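Local coordinates for protein ferredoxin-NADP reductase (Neisseria gonorrhoeae MIA_2011_03-10, PDB 5TR9) that probably passes electrons between NADP(H) and ferredoxin or a similar carrier through its bound FAD, at residues S130-F135 against V151-S156. Sequence-based numbering, arbitrary orientation.
Sequences SGIAPF and VNLIHS. With FAD (flavin-adenine dinucleotide), chain C.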
ATOM      1  N   SER A 130      -3.058   2.840   5.726  1.00 10.60           N
ATOM      2  CA  SER A 130      -1.678   2.838   5.246  1.00 11.13           C
ATOM      3  C   SER A 130      -1.385   1.693   4.281  1.00 12.51           C
ATOM      4  O   SER A 130      -0.296   1.669   3.697  1.00 13.32           O
ATOM      5  CB  SER A 130      -0.702   2.795   6.425  1.00 16.11           C
ATOM      6  OG  SER A 130      -0.965   1.689   7.275  1.00 13.96           O
ATOM      7  N   GLY A 131      -2.328   0.766   4.079  1.00 12.88           N
ATOM      8  CA  GLY A 131      -2.183  -0.308   3.103  1.00 11.26           C
ATOM      9  C   GLY A 131      -2.044   0.161   1.666  1.00 10.72           C
ATOM     10  O   GLY A 131      -1.681  -0.651   0.802  1.00 12.04           O
ATOM     11  N   ILE A 132      -2.339   1.437   1.380  1.00  9.91           N
ATOM     12  CA  ILE A 132      -2.031   1.991   0.064  1.00 10.66           C
ATOM     13  C   ILE A 132      -0.529   2.023  -0.212  1.00 11.62           C
ATOM     14  O   ILE A 132      -0.122   2.015  -1.374  1.00 10.50           O
ATOM     15  CB  ILE A 132      -2.649   3.401  -0.074  1.00  8.84           C
ATOM     16  CG1 ILE A 132      -2.648   3.846  -1.536  1.00 10.50           C
ATOM     17  CG2 ILE A 132      -1.946   4.407   0.878  1.00 11.26           C
ATOM     18  CD1 ILE A 132      -3.408   5.126  -1.807  1.00 13.08           C
ATOM     19  N   ALA A 133       0.311   2.017   0.832  1.00 10.91           N
ATOM     20  CA  ALA A 133       1.750   2.249   0.663  1.00 10.73           C
ATOM     21  C   ALA A 133       2.421   1.367  -0.386  1.00 10.92           C
ATOM     22  O   ALA A 133       3.079   1.919  -1.285  1.00 11.20           O
ATOM     23  CB  ALA A 133       2.448   2.099   2.023  1.00 12.71           C
ATOM     24  N   PRO A 134       2.326   0.030  -0.344  1.00 10.51           N
ATOM     25  CA  PRO A 134       3.019  -0.763  -1.378  1.00 10.06           C
ATOM     26  C   PRO A 134       2.493  -0.491  -2.771  1.00 11.64           C
ATOM     27  O   PRO A 134       3.237  -0.603  -3.757  1.00 12.52           O
ATOM     28  CB  PRO A 134       2.746  -2.214  -0.958  1.00 11.84           C
ATOM     29  CG  PRO A 134       1.470  -2.144  -0.139  1.00 13.48           C
ATOM     30  CD  PRO A 134       1.568  -0.824   0.597  1.00 11.87           C
ATOM     31  N   PHE A 135       1.217  -0.146  -2.879  1.00  9.62           N
ATOM     32  CA  PHE A 135       0.643   0.102  -4.194  1.00 10.97           C
ATOM     33  C   PHE A 135       1.149   1.415  -4.784  1.00 11.52           C
ATOM     34  O   PHE A 135       1.229   1.540  -6.012  1.00 11.52           O
ATOM     35  CB  PHE A 135      -0.888   0.051  -4.095  1.00  9.45           C
ATOM     36  CG  PHE A 135      -1.408  -1.295  -3.640  1.00 10.54           C
ATOM     37  CD1 PHE A 135      -0.896  -2.473  -4.181  1.00 12.14           C
ATOM     38  CD2 PHE A 135      -2.377  -1.387  -2.657  1.00 12.85           C
ATOM     39  CE1 PHE A 135      -1.344  -3.716  -3.757  1.00 14.14           C
ATOM     40  CE2 PHE A 135      -2.838  -2.640  -2.226  1.00 12.85           C
ATOM     41  CZ  PHE A 135      -2.316  -3.801  -2.784  1.00 12.79           C
ATOM     42  N   VAL A 151      -5.143  -0.552 -14.684  1.00 14.99           N
ATOM     43  CA  VAL A 151      -4.584  -0.556 -13.341  1.00 13.24           C
ATOM     44  C   VAL A 151      -5.532   0.263 -12.481  1.00 15.21           C
ATOM     45  O   VAL A 151      -5.842   1.407 -12.824  1.00 15.09           O
ATOM     46  CB  VAL A 151      -3.156   0.017 -13.317  1.00 15.10           C
ATOM     47  CG1 VAL A 151      -2.638   0.058 -11.907  1.00 18.22           C
ATOM     48  CG2 VAL A 151      -2.234  -0.838 -14.190  1.00 16.13           C
ATOM     49  N   ASN A 152      -6.034  -0.333 -11.404  1.00 13.94           N
ATOM     50  CA  ASN A 152      -7.147   0.222 -10.648  1.00 11.91           C
ATOM     51  C   ASN A 152      -6.798   0.191  -9.175  1.00 11.97           C
ATOM     52  O   ASN A 152      -6.348  -0.837  -8.668  1.00 14.65           O
ATOM     53  CB  ASN A 152      -8.428  -0.585 -10.896  1.00 12.71           C
ATOM     54  CG  ASN A 152      -8.725  -0.763 -12.378  1.00 16.58           C
ATOM     55  OD1 ASN A 152      -9.353   0.093 -12.999  1.00 15.42           O
ATOM     56  ND2 ASN A 152      -8.251  -1.868 -12.963  1.00 13.46           N
ATOM     57  N   LEU A 153      -7.000   1.308  -8.486  1.00 12.57           N
ATOM     58  CA  LEU A 153      -6.650   1.404  -7.076  1.00 11.41           C
ATOM     59  C   LEU A 153      -7.861   1.914  -6.314  1.00 13.13           C
ATOM     60  O   LEU A 153      -8.391   2.985  -6.631  1.00 13.00           O
ATOM     61  CB  LEU A 153      -5.440   2.326  -6.885  1.00 12.48           C
ATOM     62  CG  LEU A 153      -4.981   2.556  -5.444  1.00 14.40           C
ATOM     63  CD1 LEU A 153      -4.627   1.259  -4.753  1.00 17.47           C
ATOM     64  CD2 LEU A 153      -3.791   3.533  -5.437  1.00 18.90           C
ATOM     65  N   ILE A 154      -8.300   1.142  -5.324  1.00 10.52           N
ATOM     66  CA  ILE A 154      -9.427   1.492  -4.463  1.00  9.83           C
ATOM     67  C   ILE A 154      -8.852   1.706  -3.069  1.00 10.59           C
ATOM     68  O   ILE A 154      -8.320   0.762  -2.465  1.00 11.58           O
ATOM     69  CB  ILE A 154     -10.505   0.393  -4.452  1.00 11.95           C
ATOM     70  CG1 ILE A 154     -11.163   0.181  -5.825  1.00 16.91           C
ATOM     71  CG2 ILE A 154     -11.609   0.754  -3.448  1.00 15.02           C
ATOM     72  CD1 ILE A 154     -10.320  -0.467  -6.891  1.00 23.46           C
ATOM     73  N   HIS A 155      -8.934   2.944  -2.551  1.00 11.35           N
ATOM     74  CA  HIS A 155      -8.386   3.267  -1.227  1.00 12.61           C
ATOM     75  C   HIS A 155      -9.522   3.594  -0.264  1.00 10.37           C
ATOM     76  O   HIS A 155     -10.180   4.635  -0.403  1.00 12.48           O
ATOM     77  CB  HIS A 155      -7.398   4.434  -1.295  1.00 10.67           C
ATOM     78  CG  HIS A 155      -6.665   4.675  -0.005  1.00 10.47           C
ATOM     79  ND1 HIS A 155      -6.174   5.916   0.350  1.00 12.13           N
ATOM     80  CD2 HIS A 155      -6.339   3.834   1.007  1.00 14.39           C
ATOM     81  CE1 HIS A 155      -5.562   5.822   1.520  1.00 12.69           C
ATOM     82  NE2 HIS A 155      -5.653   4.570   1.943  1.00 13.00           N
ATOM     83  N   SER A 156      -9.723   2.722   0.718  1.00  9.76           N
ATOM     84  CA  SER A 156     -10.732   2.899   1.763  1.00 10.63           C
ATOM     85  C   SER A 156     -10.107   3.517   3.009  1.00 12.38           C
ATOM     86  O   SER A 156      -9.082   3.034   3.502  1.00 12.77           O
ATOM     87  CB  SER A 156     -11.370   1.550   2.107  1.00 13.04           C
ATOM     88  OG  SER A 156     -12.164   1.613   3.286  1.00 15.91           O
TER
HETATM   89  PA  FAD C 301       2.293  -1.085  17.592  1.00 13.03           P
HETATM   90  O1A FAD C 301       2.671  -1.548  18.961  1.00 15.12           O
HETATM   91  O2A FAD C 301       3.054  -1.718  16.433  1.00 14.11           O
HETATM   92  O5B FAD C 301       0.780  -1.329  17.291  1.00 13.86           O
HETATM   93  C5B FAD C 301      -0.244  -0.958  18.236  1.00 16.35           C
HETATM   94  C4B FAD C 301      -1.573  -1.203  17.566  1.00 15.27           C
HETATM   95  O4B FAD C 301      -1.787  -0.183  16.569  1.00 13.36           O
HETATM   96  C3B FAD C 301      -1.676  -2.510  16.793  1.00 19.80           C
HETATM   97  O3B FAD C 301      -2.044  -3.598  17.633  1.00 21.01           O
HETATM   98  C2B FAD C 301      -2.776  -2.203  15.775  1.00 19.08           C
HETATM   99  O2B FAD C 301      -4.072  -2.350  16.348  1.00 23.51           O
HETATM  100  C1B FAD C 301      -2.549  -0.717  15.498  1.00 15.01           C
HETATM  101  N9A FAD C 301      -1.842  -0.417  14.262  1.00 13.68           N
HETATM  102  C8A FAD C 301      -0.513  -0.603  13.992  1.00 15.97           C
HETATM  103  N7A FAD C 301      -0.149  -0.184  12.801  1.00 11.27           N
HETATM  104  C5A FAD C 301      -1.320   0.327  12.263  1.00 11.63           C
HETATM  105  C6A FAD C 301      -1.607   0.923  11.022  1.00 13.13           C
HETATM  106  N6A FAD C 301      -0.694   1.102  10.061  1.00 14.73           N
HETATM  107  N1A FAD C 301      -2.883   1.313  10.793  1.00 13.52           N
HETATM  108  C2A FAD C 301      -3.794   1.133  11.755  1.00 14.83           C
HETATM  109  N3A FAD C 301      -3.640   0.580  12.963  1.00 14.05           N
HETATM  110  C4A FAD C 301      -2.368   0.205  13.158  1.00 14.31           C
HETATM  111  N1  FAD C 301       2.353   0.829   9.440  1.00 11.68           N
HETATM  112  C2  FAD C 301       2.308   1.999   8.742  1.00 13.02           C
HETATM  113  O2  FAD C 301       1.950   3.056   9.284  1.00 13.36           O
HETATM  114  N3  FAD C 301       2.643   1.995   7.392  1.00 10.35           N
HETATM  115  C4  FAD C 301       3.034   0.886   6.658  1.00 12.14           C
HETATM  116  O4  FAD C 301       3.326   0.996   5.467  1.00 14.61           O
HETATM  117  C4X FAD C 301       3.088  -0.339   7.417  1.00 13.47           C
HETATM  118  N5  FAD C 301       3.431  -1.449   6.789  1.00 13.23           N
HETATM  119  C5X FAD C 301       3.481  -2.618   7.526  1.00 11.20           C
HETATM  120  C6  FAD C 301       3.848  -3.801   6.879  1.00 13.55           C
HETATM  121  C7  FAD C 301       3.912  -5.004   7.571  1.00 14.54           C
HETATM  122  C7M FAD C 301       4.327  -6.259   6.849  1.00 14.64           C
HETATM  123  C8  FAD C 301       3.617  -5.031   8.943  1.00 13.76           C
HETATM  124  C8M FAD C 301       3.687  -6.324   9.718  1.00 15.61           C
HETATM  125  C9  FAD C 301       3.243  -3.854   9.590  1.00 10.81           C
HETATM  126  C9A FAD C 301       3.178  -2.650   8.897  1.00 11.45           C
HETATM  127  N10 FAD C 301       2.764  -1.443   9.511  1.00 12.30           N
HETATM  128  C10 FAD C 301       2.740  -0.270   8.808  1.00 11.96           C
HETATM  129  C1' FAD C 301       2.568  -1.364  10.960  1.00 12.80           C
HETATM  130  C2' FAD C 301       3.866  -0.864  11.624  1.00 12.27           C
HETATM  131  O2' FAD C 301       4.898  -1.853  11.575  1.00 12.82           O
HETATM  132  C3' FAD C 301       3.632  -0.447  13.078  1.00 10.93           C
HETATM  133  O3' FAD C 301       2.914  -1.471  13.757  1.00 12.35           O
HETATM  134  C4' FAD C 301       3.004   0.940  13.230  1.00 12.57           C
HETATM  135  O4' FAD C 301       3.938   1.920  12.771  1.00 12.82           O
HETATM  136  C5' FAD C 301       2.614   1.262  14.657  1.00 11.41           C
HETATM  137  O5' FAD C 301       3.757   1.062  15.512  1.00 13.62           O
HETATM  138  P   FAD C 301       3.667   1.370  17.065  1.00 12.41           P
HETATM  139  O1P FAD C 301       3.341   2.842  17.283  1.00 12.50           O
HETATM  140  O2P FAD C 301       4.896   0.820  17.700  1.00 11.19           O
HETATM  141  O3P FAD C 301       2.393   0.494  17.502  1.00 13.76           O
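I132 meets L153 and H155 of strand 151-156, and F135 meets L153, while S130 and A133 touch the FAD. S130 starts the segment at the cofactor. Its OG accepts a hydrogen bond from the adenine amino group, N6A of FAD, at 2.9 Å and 155°. Its CB lies 3.6 Å from N3 of the flavin, so one serine touches both ends of the folded dinucleotide. I132 gives the larger share of the contact from its segment. Its CG1 is anti to the backbone N (chi1 -166°), and the extended chain lays CD1 over one face of the H155 imidazole. This CH-pi contact runs 3.9 Å from CD1 to the ring centroid. CD1 also meets CD2 of L153 at 4.0 Å. The ring is anchored as well, because H155 NE2 is hydrogen-bonded to G129 O, just before the segment. A133 CB lies 3.7 Å from O4 of the flavin. F135 returns to the strand, and its CB rests 4.0 Å from CD1 of L153. On strand 122-128, C127 touches I132 and H155, and M125 touches F135. This beta-alpha-beta crossover, with the link from the first strand into the helix placed at the FAD, is characteristic of the NAD-binding domain of ferredoxin-NADP reductases.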